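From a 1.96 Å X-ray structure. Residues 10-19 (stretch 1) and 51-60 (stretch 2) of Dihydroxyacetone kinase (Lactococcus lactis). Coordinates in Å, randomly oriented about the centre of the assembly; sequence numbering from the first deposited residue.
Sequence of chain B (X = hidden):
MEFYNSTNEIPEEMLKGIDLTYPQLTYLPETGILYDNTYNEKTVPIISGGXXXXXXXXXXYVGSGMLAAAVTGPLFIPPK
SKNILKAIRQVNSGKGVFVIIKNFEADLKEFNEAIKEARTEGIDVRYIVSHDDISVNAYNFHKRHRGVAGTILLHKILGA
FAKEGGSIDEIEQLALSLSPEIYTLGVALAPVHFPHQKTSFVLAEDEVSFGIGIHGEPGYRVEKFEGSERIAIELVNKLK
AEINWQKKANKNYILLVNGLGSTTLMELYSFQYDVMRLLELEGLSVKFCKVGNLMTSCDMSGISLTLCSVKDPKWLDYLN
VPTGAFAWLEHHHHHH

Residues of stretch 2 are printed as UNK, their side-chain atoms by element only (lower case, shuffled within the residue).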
ATOM      1  N   ILE B  10      14.382 -18.589  -2.128  1.00 31.03           N
ATOM      2  CA  ILE B  10      13.855 -17.402  -2.781  1.00 30.38           C
ATOM      3  C   ILE B  10      12.343 -17.552  -2.927  1.00 29.27           C
ATOM      4  O   ILE B  10      11.862 -18.635  -3.266  1.00 27.44           O
ATOM      5  CB  ILE B  10      14.529 -17.234  -4.155  1.00 31.52           C
ATOM      6  CG1 ILE B  10      15.995 -16.820  -3.956  1.00 31.26           C
ATOM      7  CG2 ILE B  10      13.815 -16.161  -5.010  1.00 29.71           C
ATOM      8  CD1 ILE B  10      16.876 -17.136  -5.145  1.00 29.12           C
ATOM      9  N   PRO B  11      11.595 -16.467  -2.674  1.00 27.50           N
ATOM     10  CA  PRO B  11      10.127 -16.507  -2.717  1.00 26.69           C
ATOM     11  C   PRO B  11       9.642 -16.425  -4.164  1.00 26.73           C
ATOM     12  O   PRO B  11       9.138 -15.397  -4.627  1.00 26.29           O
ATOM     13  CB  PRO B  11       9.743 -15.231  -1.973  1.00 25.57           C
ATOM     14  CG  PRO B  11      10.831 -14.291  -2.352  1.00 26.22           C
ATOM     15  CD  PRO B  11      12.088 -15.123  -2.326  1.00 27.96           C
ATOM     16  N   GLU B  12       9.801 -17.526  -4.870  1.00 25.47           N
ATOM     17  CA  GLU B  12       9.632 -17.553  -6.304  1.00 26.73           C
ATOM     18  C   GLU B  12       8.196 -17.213  -6.726  1.00 26.18           C
ATOM     19  O   GLU B  12       7.985 -16.488  -7.690  1.00 23.61           O
ATOM     20  CB  GLU B  12      10.019 -18.950  -6.801  1.00 27.95           C
ATOM     21  CG  GLU B  12       9.980 -19.084  -8.296  1.00 33.04           C
ATOM     22  CD  GLU B  12      11.297 -18.765  -8.979  1.00 34.47           C
ATOM     23  OE1 GLU B  12      12.218 -18.221  -8.314  1.00 30.82           O
ATOM     24  OE2 GLU B  12      11.378 -19.080 -10.196  1.00 37.96           O
ATOM     25  N   GLU B  13       7.212 -17.737  -6.009  1.00 25.15           N
ATOM     26  CA  GLU B  13       5.824 -17.432  -6.322  1.00 26.47           C
ATOM     27  C   GLU B  13       5.447 -15.980  -6.116  1.00 26.96           C
ATOM     28  O   GLU B  13       4.729 -15.412  -6.941  1.00 26.12           O
ATOM     29  CB  GLU B  13       4.866 -18.344  -5.563  1.00 28.95           C
ATOM     30  CG  GLU B  13       4.898 -19.779  -6.060  1.00 32.86           C
ATOM     31  CD  GLU B  13       3.904 -20.633  -5.293  1.00 38.78           C
ATOM     32  OE1 GLU B  13       3.613 -20.272  -4.133  1.00 42.82           O
ATOM     33  OE2 GLU B  13       3.408 -21.643  -5.827  1.00 40.50           O
ATOM     34  N   MET B  14       5.930 -15.381  -5.029  1.00 23.91           N
ATOM     35  CA  MET B  14       5.616 -14.010  -4.746  1.00 23.91           C
ATOM     36  C   MET B  14       6.213 -13.174  -5.869  1.00 24.44           C
ATOM     37  O   MET B  14       5.556 -12.282  -6.386  1.00 22.35           O
ATOM     38  CB  MET B  14       6.270 -13.581  -3.437  1.00 23.85           C
ATOM     39  CG  MET B  14       6.059 -12.105  -3.153  1.00 25.09           C
ATOM     40  SD  MET B  14       7.116 -11.464  -1.849  1.00 27.85           S
ATOM     41  CE  MET B  14       8.585 -11.015  -2.766  1.00 26.31           C
ATOM     42  N   LEU B  15       7.457 -13.470  -6.243  1.00 23.00           N
ATOM     43  CA  LEU B  15       8.135 -12.680  -7.260  1.00 23.93           C
ATOM     44  C   LEU B  15       7.486 -12.841  -8.633  1.00 23.87           C
ATOM     45  O   LEU B  15       7.333 -11.874  -9.375  1.00 23.56           O
ATOM     46  CB  LEU B  15       9.641 -12.982  -7.305  1.00 24.93           C
ATOM     47  CG  LEU B  15      10.393 -12.556  -6.032  1.00 26.42           C
ATOM     48  CD1 LEU B  15      11.754 -13.225  -5.844  1.00 27.05           C
ATOM     49  CD2 LEU B  15      10.466 -11.040  -5.847  1.00 28.10           C
ATOM     50  N   LYS B  16       7.107 -14.059  -8.980  1.00 21.47           N
ATOM     51  CA  LYS B  16       6.410 -14.260 -10.236  1.00 23.47           C
ATOM     52  C   LYS B  16       5.035 -13.596 -10.215  1.00 21.95           C
ATOM     53  O   LYS B  16       4.588 -13.079 -11.236  1.00 22.89           O
ATOM     54  CB  LYS B  16       6.274 -15.738 -10.594  1.00 21.57           C
ATOM     55  CG  LYS B  16       5.690 -15.944 -11.986  1.00 25.69           C
ATOM     56  CD  LYS B  16       6.402 -15.096 -13.055  1.00 24.61           C
ATOM     57  CE  LYS B  16       5.867 -15.463 -14.429  1.00 27.88           C
ATOM     58  NZ  LYS B  16       6.599 -14.759 -15.516  1.00 30.40           N
ATOM     59  N   GLY B  17       4.370 -13.599  -9.067  1.00 22.82           N
ATOM     60  CA  GLY B  17       3.087 -12.912  -8.957  1.00 22.84           C
ATOM     61  C   GLY B  17       3.206 -11.414  -9.184  1.00 23.49           C
ATOM     62  O   GLY B  17       2.325 -10.786  -9.803  1.00 24.32           O
ATOM     63  N   ILE B  18       4.287 -10.834  -8.677  1.00 22.74           N
ATOM     64  CA  ILE B  18       4.620  -9.440  -8.988  1.00 23.59           C
ATOM     65  C   ILE B  18       4.797  -9.223 -10.498  1.00 23.87           C
ATOM     66  O   ILE B  18       4.198  -8.311 -11.066  1.00 25.49           O
ATOM     67  CB  ILE B  18       5.817  -8.950  -8.156  1.00 23.71           C
ATOM     68  CG1 ILE B  18       5.412  -8.865  -6.670  1.00 25.50           C
ATOM     69  CG2 ILE B  18       6.265  -7.557  -8.588  1.00 22.76           C
ATOM     70  CD1 ILE B  18       6.578  -8.584  -5.727  1.00 24.94           C
ATOM     71  N   ASP B  19       5.605 -10.066 -11.139  1.00 23.57           N
ATOM     72  CA  ASP B  19       5.844 -10.031 -12.587  1.00 24.63           C
ATOM     73  C   ASP B  19       4.521 -10.125 -13.369  1.00 26.21           C
ATOM     74  O   ASP B  19       4.311  -9.411 -14.349  1.00 27.00           O
ATOM     75  CB  ASP B  19       6.778 -11.208 -12.939  1.00 25.07           C
ATOM     76  CG  ASP B  19       6.871 -11.501 -14.433  1.00 26.38           C
ATOM     77  OD1 ASP B  19       5.832 -11.621 -15.103  1.00 31.70           O
ATOM     78  OD2 ASP B  19       7.997 -11.663 -14.938  1.00 24.63           O
ATOM     79  N   UNK B  51      16.752  -9.428   2.212  1.00 26.00           N
ATOM     80  CA  UNK B  51      15.902 -10.580   2.449  1.00 26.04           C
ATOM     81  C   UNK B  51      14.499 -10.259   1.978  1.00 26.80           C
ATOM     82  O   UNK B  51      14.136  -9.102   1.850  1.00 27.45           O
ATOM     83  N   UNK B  52      13.700 -11.288   1.744  1.00 26.43           N
ATOM     84  CA  UNK B  52      12.263 -11.111   1.590  1.00 28.27           C
ATOM     85  C   UNK B  52      11.664 -10.868   2.977  1.00 27.32           C
ATOM     86  O   UNK B  52      12.346 -11.024   3.984  1.00 27.11           O
ATOM     87  o   UNK B  52      10.257 -12.304   0.930  1.00 35.75           O
ATOM     88  c   UNK B  52      11.675 -12.375   0.945  1.00 29.70           C
ATOM     89  N   UNK B  53      10.393 -10.489   3.034  1.00 27.65           N
ATOM     90  CA  UNK B  53       9.752 -10.223   4.310  1.00 27.05           C
ATOM     91  C   UNK B  53       9.641  -8.771   4.685  1.00 26.25           C
ATOM     92  O   UNK B  53       9.094  -8.465   5.748  1.00 27.48           O
ATOM     93  N   UNK B  54      10.158  -7.885   3.830  1.00 26.62           N
ATOM     94  CA  UNK B  54      10.114  -6.439   4.046  1.00 25.28           C
ATOM     95  C   UNK B  54       9.283  -5.734   2.975  1.00 26.74           C
ATOM     96  O   UNK B  54       9.293  -4.507   2.902  1.00 24.66           O
ATOM     97  c   UNK B  54      13.406  -7.510   6.651  1.00 26.08           C
ATOM     98  c   UNK B  54      12.524  -6.569   4.867  1.00 26.91           C
ATOM     99  c   UNK B  54      13.659  -7.207   4.490  1.00 25.59           C
ATOM    100  n   UNK B  54      12.393  -6.778   6.222  1.00 24.33           N
ATOM    101  c   UNK B  54      11.523  -5.792   4.073  1.00 25.96           C
ATOM    102  n   UNK B  54      14.186  -7.789   5.618  1.00 26.61           N
ATOM    103  N   UNK B  55       8.568  -6.498   2.156  1.00 25.94           N
ATOM    104  CA  UNK B  55       7.840  -5.916   1.035  1.00 26.89           C
ATOM    105  C   UNK B  55       6.933  -4.778   1.509  1.00 27.81           C
ATOM    106  O   UNK B  55       6.328  -4.872   2.566  1.00 27.96           O
ATOM    107  o   UNK B  55       8.066  -9.197   1.752  1.00 31.92           O
ATOM    108  c   UNK B  55       7.926  -8.089  -0.366  1.00 29.38           C
ATOM    109  o   UNK B  55       9.412  -9.892   0.162  1.00 31.27           O
ATOM    110  c   UNK B  55       7.048  -7.003   0.305  1.00 27.23           C
ATOM    111  c   UNK B  55       8.512  -9.127   0.587  1.00 31.87           C
ATOM    112  N   UNK B  56       6.851  -3.681   0.740  1.00 28.23           N
ATOM    113  CA  UNK B  56       7.373  -3.466  -0.606  1.00 29.32           C
ATOM    114  C   UNK B  56       8.877  -3.240  -0.771  1.00 31.31           C
ATOM    115  O   UNK B  56       9.355  -3.147  -1.903  1.00 31.67           O
ATOM    116  c   UNK B  56       6.341  -1.446   0.159  1.00 28.03           C
ATOM    117  c   UNK B  56       6.140  -2.490   1.254  1.00 29.68           C
ATOM    118  c   UNK B  56       6.599  -2.235  -1.088  1.00 30.39           C
ATOM    119  N   UNK B  57       9.650  -3.156   0.304  1.00 30.88           N
ATOM    120  CA  UNK B  57      11.104  -3.153   0.105  1.00 33.15           C
ATOM    121  C   UNK B  57      11.599  -4.529  -0.353  1.00 33.71           C
ATOM    122  O   UNK B  57      11.318  -5.533   0.293  1.00 37.96           O
ATOM    123  c   UNK B  57      11.832  -2.739   1.367  1.00 33.28           C
ATOM    124  N   UNK B  58      12.332  -4.608  -1.454  1.00 34.27           N
ATOM    125  CA  UNK B  58      12.665  -3.500  -2.333  1.00 32.47           C
ATOM    126  C   UNK B  58      11.976  -3.698  -3.693  1.00 31.95           C
ATOM    127  O   UNK B  58      12.190  -2.906  -4.596  1.00 30.97           O
ATOM    128  c   UNK B  58      15.753  -3.977  -0.562  1.00 38.57           C
ATOM    129  n   UNK B  58      16.233  -3.202   0.470  1.00 38.73           N
ATOM    130  c   UNK B  58      15.749  -1.978   0.350  1.00 40.27           C
ATOM    131  c   UNK B  58      14.975  -3.178  -1.330  1.00 37.86           C
ATOM    132  c   UNK B  58      14.183  -3.466  -2.569  1.00 36.23           C
ATOM    133  n   UNK B  58      14.981  -1.933  -0.725  1.00 38.92           N
ATOM    134  N   UNK B  59      11.147  -4.730  -3.828  1.00 29.12           N
ATOM    135  CA  UNK B  59      10.466  -5.038  -5.086  1.00 29.26           C
ATOM    136  C   UNK B  59       9.524  -3.909  -5.508  1.00 28.84           C
ATOM    137  O   UNK B  59       9.242  -3.747  -6.696  1.00 28.72           O
ATOM    138  c   UNK B  59      10.601  -7.577  -4.951  1.00 29.09           C
ATOM    139  c   UNK B  59       8.712  -6.356  -3.825  1.00 30.86           C
ATOM    140  c   UNK B  59       9.651  -6.367  -5.014  1.00 28.89           C
ATOM    141  N   UNK B  60       9.056  -3.125  -4.541  1.00 28.42           N
ATOM    142  CA  UNK B  60       8.092  -2.073  -4.827  1.00 26.66           C
ATOM    143  C   UNK B  60       8.784  -0.800  -5.270  1.00 28.09           C
ATOM    144  O   UNK B  60       8.125   0.192  -5.609  1.00 28.26           O
TER

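Position 51 has backbone atoms alone, so it is glycine, G51; it lies in the end of a strand and reaches nothing on stretch 1. Position 52 carries one carbon and then one oxygen, which makes it serine. S52 points its CB toward stretch 1, and its OG lies 3.9 Å from P11 CG and 4.3 Å from M14 CE, with no hydrogen bond to stretch 1.

Position 53 again has no side-chain atoms: G53. With phi near 100° and psi near 0°, a CB here would be jammed against the carbonyl O of S52, so the backbone by itself calls for glycine.

Position 54 bears one carbon and then a five-membered ring of three carbons and two nitrogens, the signature of histidine. H54 is out of reach of stretch 1, and both ring nitrogens are hydrogen-bonded elsewhere in the structure.

Position 55 shows three carbons, the third carrying two oxygens; it is glutamate. E55 folds back onto S52 and G53: S52 OG donates to E55 OE2 at 2.7 Å, and G53 N donates to E55 OE1 at 3.0 Å and to E55 OE2 at 3.1 Å. The same E55 OE2 meets M14 CE at 3.2 Å, so a methyl group packs against a carboxylate that accepts hydrogen bonds from S52 OG and G53 N.

At position 56 three carbons close a ring onto the backbone N, which identifies proline; P56 follows a cis peptide bond and does not contact stretch 1. Position 57 has a single carbon, with no contact to stretch 1, and is alanine. A57 N donates to H54 O at 2.9 Å.

Position 58 repeats the one-carbon, five-membered ring pattern with two nitrogens: histidine, also after a cis peptide bond. H58 is likewise out of reach of stretch 1.

Position 59 has one carbon carrying two more, a beta-branched valine. V59, at chi1 m, points toward stretch 1 and has the largest covered area of the contact: its CG1 lies 3.6 Å from L15 CD2, and its CG2 lies 3.6 Å from I18 CD1.

Position 60 has no side chain and no contact with stretch 1, hence G60; a CB would clash with P56 CB at 2.6 Å.

The contact combines apolar packing at V59 with carbon-to-oxygen contacts at S52 and E55, and no hydrogen bond crosses it. P11 at the N-cap and M14, L15 and I18 in the helix supply one side, while S52, E55 and V59 answer from stretch 2. The rule to read is a pairing: a buried glutamate beside a methionine methyl is also hydrogen-bonded within its own stretch, while one short branched residue spans two helix side chains three positions apart.

Stretch 2 (51-60) GSGHEPAHVG
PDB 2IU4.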